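Local coordinates for putative uncharacterized protein PH0594 (Pyrococcus horikoshii, PDB 4HXF), which probably acts as a serine peptidase of the prolyl oligopeptidase family, an acylaminoacyl peptidase that assembles into a self-compartmentalizing hexamer, at residues A[274-286]-A[298-312]. Numbering follows the deposited sequence.
Sequences VYFTLFEEGSVNL and KGKHWIMGFDADERL
In the beta-propeller, the hairpin 274-286 faces strand 302-308, the first strand of the next blade, and at one end of the interface Val284 and Trp302 form a single beta bridge. Val284 N binds His301 O (3.0 Å) and Val284 O receives Ile303 N. Beside it the beta-branched Val284 lays CG2 over one face of the Trp302 indole, 3.7 Å from the centroid of the five-membered ring. The indole edge serves too: Trp302 NE1 donates to Gly282 O at 2.9 Å, bent (145°) and from above the carbonyl plane. Gly282, in a type I' turn, has a positive phi of 97° that suits glycine. An alanine in place of Trp302 would probably leave Gly282 O without this donor and uncover Val284, besides losing the edge-to-face stack with Tyr395. Short polar side chains hold the inter-blade loop: Ser283 OG donates to Gly299 O (2.6 Å), and Asn285 OD1 accepts Gly299 N, the amide's rotation set by ND2 bonding Glu280 OE1. Farther along, hydrophobic groups fill the widening wedge. Phe306 takes Leu286 CD1 over one face, 3.9 Å from the centroid of the Phe306 ring, and Thr277 CG2 lies against CE1. Ala308 is small enough to set CB over the Tyr275 ring. A water links Thr277 OG1 to Ile303 O. Such apolar packing between adjacent four-stranded antiparallel blades is typical of beta-propellers, here one of seven blades.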
loop_
_atom_site.group_PDB
_atom_site.type_symbol
_atom_site.label_atom_id
_atom_site.label_comp_id
_atom_site.label_asym_id
_atom_site.label_seq_id
_atom_site.Cartn_x
_atom_site.Cartn_y
_atom_site.Cartn_z
ATOM N N VAL A 274 -39.612 -30.085 -26.077
ATOM C CA VAL A 274 -38.163 -30.095 -26.025
ATOM C C VAL A 274 -37.609 -29.308 -27.214
ATOM O O VAL A 274 -37.916 -29.550 -28.412
ATOM C CB VAL A 274 -37.632 -31.524 -26.081
ATOM C CG1 VAL A 274 -36.061 -31.581 -26.086
ATOM C CG2 VAL A 274 -38.199 -32.340 -24.889
ATOM N N TYR A 275 -36.710 -28.432 -26.868
ATOM C CA TYR A 275 -35.987 -27.671 -27.906
ATOM C C TYR A 275 -34.571 -28.200 -27.917
ATOM O O TYR A 275 -33.990 -28.402 -26.874
ATOM C CB TYR A 275 -35.944 -26.172 -27.517
ATOM C CG TYR A 275 -37.344 -25.551 -27.606
ATOM C CD1 TYR A 275 -38.176 -25.597 -26.550
ATOM C CD2 TYR A 275 -37.744 -25.004 -28.743
ATOM C CE1 TYR A 275 -39.452 -25.045 -26.638
ATOM C CE2 TYR A 275 -39.016 -24.392 -28.851
ATOM C CZ TYR A 275 -39.818 -24.404 -27.752
ATOM O OH TYR A 275 -41.156 -23.869 -27.814
ATOM N N PHE A 276 -34.022 -28.393 -29.117
ATOM C CA PHE A 276 -32.723 -29.011 -29.184
ATOM C C PHE A 276 -32.019 -28.663 -30.505
ATOM O O PHE A 276 -32.662 -28.383 -31.490
ATOM C CB PHE A 276 -32.892 -30.536 -29.039
ATOM C CG PHE A 276 -33.572 -31.217 -30.173
ATOM C CD1 PHE A 276 -34.956 -31.363 -30.143
ATOM C CD2 PHE A 276 -32.854 -31.781 -31.208
ATOM C CE1 PHE A 276 -35.578 -32.008 -31.168
ATOM C CE2 PHE A 276 -33.511 -32.445 -32.223
ATOM C CZ PHE A 276 -34.890 -32.557 -32.207
ATOM N N THR A 277 -30.714 -28.757 -30.488
ATOM C CA THR A 277 -29.925 -28.577 -31.649
ATOM C C THR A 277 -29.206 -29.851 -32.030
ATOM O O THR A 277 -28.907 -30.687 -31.159
ATOM C CB THR A 277 -28.844 -27.501 -31.431
ATOM O OG1 THR A 277 -28.192 -27.668 -30.149
ATOM C CG2 THR A 277 -29.584 -26.077 -31.413
ATOM N N LEU A 278 -28.928 -30.018 -33.306
ATOM C CA LEU A 278 -28.178 -31.164 -33.852
ATOM C C LEU A 278 -27.059 -30.752 -34.673
ATOM O O LEU A 278 -27.115 -29.719 -35.389
ATOM C CB LEU A 278 -29.080 -31.977 -34.828
ATOM C CG LEU A 278 -30.394 -32.605 -34.381
ATOM C CD1 LEU A 278 -31.235 -33.272 -35.511
ATOM C CD2 LEU A 278 -30.024 -33.661 -33.295
ATOM N N PHE A 279 -26.015 -31.568 -34.640
ATOM C CA PHE A 279 -24.832 -31.399 -35.493
ATOM C C PHE A 279 -25.158 -32.056 -36.832
ATOM O O PHE A 279 -25.431 -33.277 -36.945
ATOM C CB PHE A 279 -23.610 -32.065 -34.920
ATOM C CG PHE A 279 -23.062 -31.483 -33.686
ATOM C CD1 PHE A 279 -23.390 -32.057 -32.477
ATOM C CD2 PHE A 279 -22.111 -30.468 -33.701
ATOM C CE1 PHE A 279 -22.862 -31.665 -31.287
ATOM C CE2 PHE A 279 -21.603 -30.017 -32.476
ATOM C CZ PHE A 279 -22.017 -30.599 -31.259
ATOM N N GLU A 280 -25.187 -31.262 -37.894
ATOM C CA GLU A 280 -25.618 -31.739 -39.206
ATOM C C GLU A 280 -24.741 -31.138 -40.349
ATOM O O GLU A 280 -24.958 -29.985 -40.736
ATOM C CB GLU A 280 -27.059 -31.373 -39.511
ATOM C CG GLU A 280 -28.108 -32.004 -38.613
ATOM C CD GLU A 280 -29.508 -31.684 -39.026
ATOM O OE1 GLU A 280 -30.018 -30.665 -38.677
ATOM O OE2 GLU A 280 -30.070 -32.481 -39.756
ATOM N N GLU A 281 -23.840 -31.931 -40.880
ATOM C CA GLU A 281 -23.035 -31.655 -42.080
ATOM C C GLU A 281 -22.535 -30.227 -42.145
ATOM O O GLU A 281 -22.696 -29.500 -43.134
ATOM C CB GLU A 281 -23.887 -31.978 -43.328
ATOM C CG GLU A 281 -24.567 -33.345 -43.269
ATOM C CD GLU A 281 -25.993 -33.278 -42.653
ATOM O OE1 GLU A 281 -26.679 -32.312 -42.937
ATOM O OE2 GLU A 281 -26.409 -34.141 -41.819
ATOM N N GLY A 282 -21.928 -29.831 -41.047
ATOM C CA GLY A 282 -21.342 -28.482 -40.913
ATOM C C GLY A 282 -22.152 -27.408 -40.234
ATOM O O GLY A 282 -21.593 -26.386 -39.889
ATOM N N SER A 283 -23.429 -27.630 -40.021
ATOM C CA SER A 283 -24.340 -26.718 -39.364
ATOM C C SER A 283 -24.643 -27.272 -37.960
ATOM O O SER A 283 -24.539 -28.523 -37.695
ATOM C CB SER A 283 -25.622 -26.635 -40.191
ATOM O OG SER A 283 -25.337 -26.047 -41.455
ATOM N N VAL A 284 -25.089 -26.389 -37.076
ATOM C CA VAL A 284 -25.720 -26.793 -35.824
ATOM C C VAL A 284 -27.127 -26.157 -35.905
ATOM O O VAL A 284 -27.243 -24.931 -35.848
ATOM C CB VAL A 284 -24.964 -26.450 -34.568
ATOM C CG1 VAL A 284 -25.761 -26.712 -33.312
ATOM C CG2 VAL A 284 -23.607 -27.154 -34.571
ATOM N N ASN A 285 -28.142 -26.987 -36.025
ATOM C CA ASN A 285 -29.496 -26.567 -36.391
ATOM C C ASN A 285 -30.461 -26.767 -35.234
ATOM O O ASN A 285 -30.300 -27.748 -34.498
ATOM C CB ASN A 285 -30.014 -27.342 -37.611
ATOM C CG ASN A 285 -29.256 -27.024 -38.898
ATOM O OD1 ASN A 285 -28.930 -25.844 -39.159
ATOM N ND2 ASN A 285 -28.917 -28.091 -39.652
ATOM N N LEU A 286 -31.417 -25.875 -35.059
ATOM C CA LEU A 286 -32.453 -25.855 -33.980
ATOM C C LEU A 286 -33.794 -26.430 -34.411
ATOM O O LEU A 286 -34.350 -26.128 -35.482
ATOM C CB LEU A 286 -32.684 -24.387 -33.487
ATOM C CG LEU A 286 -33.685 -24.193 -32.320
ATOM C CD1 LEU A 286 -33.177 -24.927 -31.029
ATOM C CD2 LEU A 286 -33.769 -22.691 -32.019
ATOM N N LYS A 298 -32.773 -23.835 -39.407
ATOM C CA LYS A 298 -31.848 -24.747 -40.109
ATOM C C LYS A 298 -31.227 -23.944 -41.206
ATOM O O LYS A 298 -31.957 -23.260 -41.976
ATOM C CB LYS A 298 -32.654 -25.940 -40.648
ATOM C CG LYS A 298 -31.849 -26.856 -41.567
ATOM C CD LYS A 298 -32.565 -28.131 -41.989
ATOM C CE LYS A 298 -31.699 -28.926 -42.986
ATOM N NZ LYS A 298 -32.608 -29.886 -43.722
ATOM N N GLY A 299 -29.933 -23.982 -41.351
ATOM C CA GLY A 299 -29.280 -23.274 -42.500
ATOM C C GLY A 299 -27.787 -23.431 -42.372
ATOM O O GLY A 299 -27.255 -24.284 -41.604
ATOM N N LYS A 300 -27.081 -22.594 -43.142
ATOM C CA LYS A 300 -25.603 -22.565 -43.091
ATOM C C LYS A 300 -25.166 -21.736 -41.901
ATOM O O LYS A 300 -24.718 -20.567 -42.023
ATOM C CB LYS A 300 -25.058 -21.994 -44.412
ATOM C CG LYS A 300 -25.337 -22.886 -45.605
ATOM C CD LYS A 300 -24.627 -22.260 -46.823
ATOM C CE LYS A 300 -24.222 -23.259 -47.933
ATOM N NZ LYS A 300 -22.851 -22.897 -48.588
ATOM N N HIS A 301 -25.288 -22.320 -40.695
ATOM C CA HIS A 301 -25.078 -21.562 -39.452
ATOM C C HIS A 301 -24.844 -22.509 -38.306
ATOM O O HIS A 301 -25.036 -23.724 -38.450
ATOM C CB HIS A 301 -26.265 -20.641 -39.153
ATOM C CG HIS A 301 -27.589 -21.339 -38.944
ATOM N ND1 HIS A 301 -28.769 -20.814 -39.419
ATOM C CD2 HIS A 301 -27.939 -22.465 -38.200
ATOM C CE1 HIS A 301 -29.772 -21.625 -39.028
ATOM N NE2 HIS A 301 -29.248 -22.645 -38.280
ATOM N N TRP A 302 -24.420 -21.953 -37.194
ATOM C CA TRP A 302 -24.358 -22.679 -35.877
ATOM C C TRP A 302 -25.192 -21.978 -34.874
ATOM O O TRP A 302 -24.937 -20.796 -34.571
ATOM C CB TRP A 302 -22.951 -22.750 -35.341
ATOM C CG TRP A 302 -22.100 -23.882 -35.847
ATOM C CD1 TRP A 302 -22.011 -24.289 -37.143
ATOM C CD2 TRP A 302 -21.143 -24.739 -35.115
ATOM N NE1 TRP A 302 -21.102 -25.308 -37.292
ATOM C CE2 TRP A 302 -20.549 -25.609 -36.093
ATOM C CE3 TRP A 302 -20.774 -24.851 -33.795
ATOM C CZ2 TRP A 302 -19.605 -26.558 -35.773
ATOM C CZ3 TRP A 302 -19.803 -25.830 -33.470
ATOM C CH2 TRP A 302 -19.277 -26.675 -34.434
ATOM N N ILE A 303 -26.208 -22.659 -34.387
ATOM C CA ILE A 303 -27.041 -22.215 -33.226
ATOM C C ILE A 303 -26.270 -22.490 -31.941
ATOM O O ILE A 303 -26.157 -23.685 -31.545
ATOM C CB ILE A 303 -28.463 -22.787 -33.217
ATOM C CG1 ILE A 303 -29.204 -22.527 -34.529
ATOM C CG2 ILE A 303 -29.254 -22.248 -31.970
ATOM C CD1 ILE A 303 -29.308 -21.057 -35.012
ATOM N N MET A 304 -25.661 -21.449 -31.350
ATOM C CA MET A 304 -24.764 -21.555 -30.295
ATOM C C MET A 304 -25.384 -21.653 -28.915
ATOM O O MET A 304 -24.737 -22.123 -27.973
ATOM C CB MET A 304 -23.851 -20.337 -30.338
ATOM C CG MET A 304 -23.001 -20.305 -31.557
ATOM S SD MET A 304 -21.927 -21.744 -31.703
ATOM C CE MET A 304 -20.824 -21.683 -30.331
ATOM N N GLY A 305 -26.634 -21.272 -28.794
ATOM C CA GLY A 305 -27.315 -21.233 -27.489
ATOM C C GLY A 305 -28.715 -20.838 -27.748
ATOM O O GLY A 305 -29.122 -20.257 -28.844
ATOM N N PHE A 306 -29.612 -21.245 -26.847
ATOM C CA PHE A 306 -30.991 -20.921 -27.004
ATOM C C PHE A 306 -31.730 -21.053 -25.621
ATOM O O PHE A 306 -31.169 -21.600 -24.639
ATOM C CB PHE A 306 -31.683 -21.762 -28.088
ATOM C CG PHE A 306 -31.666 -23.284 -27.809
ATOM C CD1 PHE A 306 -30.603 -24.074 -28.258
ATOM C CD2 PHE A 306 -32.618 -23.863 -27.006
ATOM C CE1 PHE A 306 -30.540 -25.395 -27.922
ATOM C CE2 PHE A 306 -32.501 -25.220 -26.622
ATOM C CZ PHE A 306 -31.458 -25.969 -27.123
ATOM N N ASP A 307 -32.884 -20.460 -25.568
ATOM C CA ASP A 307 -33.766 -20.606 -24.383
ATOM C C ASP A 307 -35.147 -20.382 -24.787
ATOM O O ASP A 307 -35.499 -19.724 -25.806
ATOM C CB ASP A 307 -33.384 -19.668 -23.239
ATOM C CG ASP A 307 -33.883 -20.162 -21.833
ATOM O OD1 ASP A 307 -34.280 -21.364 -21.654
ATOM O OD2 ASP A 307 -33.932 -19.375 -20.852
ATOM N N ALA A 308 -36.088 -20.967 -24.006
ATOM C CA ALA A 308 -37.418 -20.895 -24.347
ATOM C C ALA A 308 -38.315 -20.879 -23.049
ATOM O O ALA A 308 -38.045 -21.570 -22.044
ATOM C CB ALA A 308 -37.823 -22.183 -25.124
ATOM N N ASP A 309 -39.281 -20.102 -23.158
ATOM C CA ASP A 309 -40.266 -19.984 -22.033
ATOM C C ASP A 309 -41.556 -19.554 -22.702
ATOM O O ASP A 309 -42.131 -20.386 -23.409
ATOM C CB ASP A 309 -39.861 -19.080 -20.848
ATOM C CG ASP A 309 -41.000 -19.021 -19.757
ATOM O OD1 ASP A 309 -41.396 -20.118 -19.296
ATOM O OD2 ASP A 309 -41.468 -17.905 -19.499
ATOM N N GLU A 310 -42.013 -18.310 -22.577
ATOM C CA GLU A 310 -43.043 -17.851 -23.449
ATOM C C GLU A 310 -42.607 -17.551 -24.823
ATOM O O GLU A 310 -43.410 -17.573 -25.817
ATOM C CB GLU A 310 -43.805 -16.645 -22.860
ATOM C CG GLU A 310 -44.464 -17.002 -21.521
ATOM C CD GLU A 310 -45.254 -15.860 -20.862
ATOM O OE1 GLU A 310 -45.185 -14.679 -21.327
ATOM O OE2 GLU A 310 -45.964 -16.187 -19.874
ATOM N N ARG A 311 -41.347 -17.190 -24.948
ATOM C CA ARG A 311 -40.792 -16.844 -26.255
ATOM C C ARG A 311 -39.597 -17.790 -26.510
ATOM O O ARG A 311 -39.095 -18.397 -25.585
ATOM C CB ARG A 311 -40.276 -15.399 -26.221
ATOM C CG ARG A 311 -41.408 -14.345 -26.029
ATOM C CD ARG A 311 -42.484 -14.419 -27.117
ATOM N NE ARG A 311 -42.411 -13.340 -28.107
ATOM C CZ ARG A 311 -42.612 -12.038 -27.827
ATOM N NH1 ARG A 311 -42.869 -11.619 -26.567
ATOM N NH2 ARG A 311 -42.530 -11.137 -28.807
ATOM N N LEU A 312 -39.275 -17.985 -27.757
ATOM C CA LEU A 312 -38.061 -18.764 -28.119
ATOM C C LEU A 312 -36.991 -17.785 -28.732
ATOM O O LEU A 312 -37.232 -17.133 -29.753
ATOM C CB LEU A 312 -38.331 -19.883 -29.121
ATOM C CG LEU A 312 -37.141 -20.684 -29.734
ATOM C CD1 LEU A 312 -36.275 -21.348 -28.645
ATOM C CD2 LEU A 312 -37.727 -21.641 -30.740
HETATM O O HOH W 1 -26.614 -25.539 -29.488
#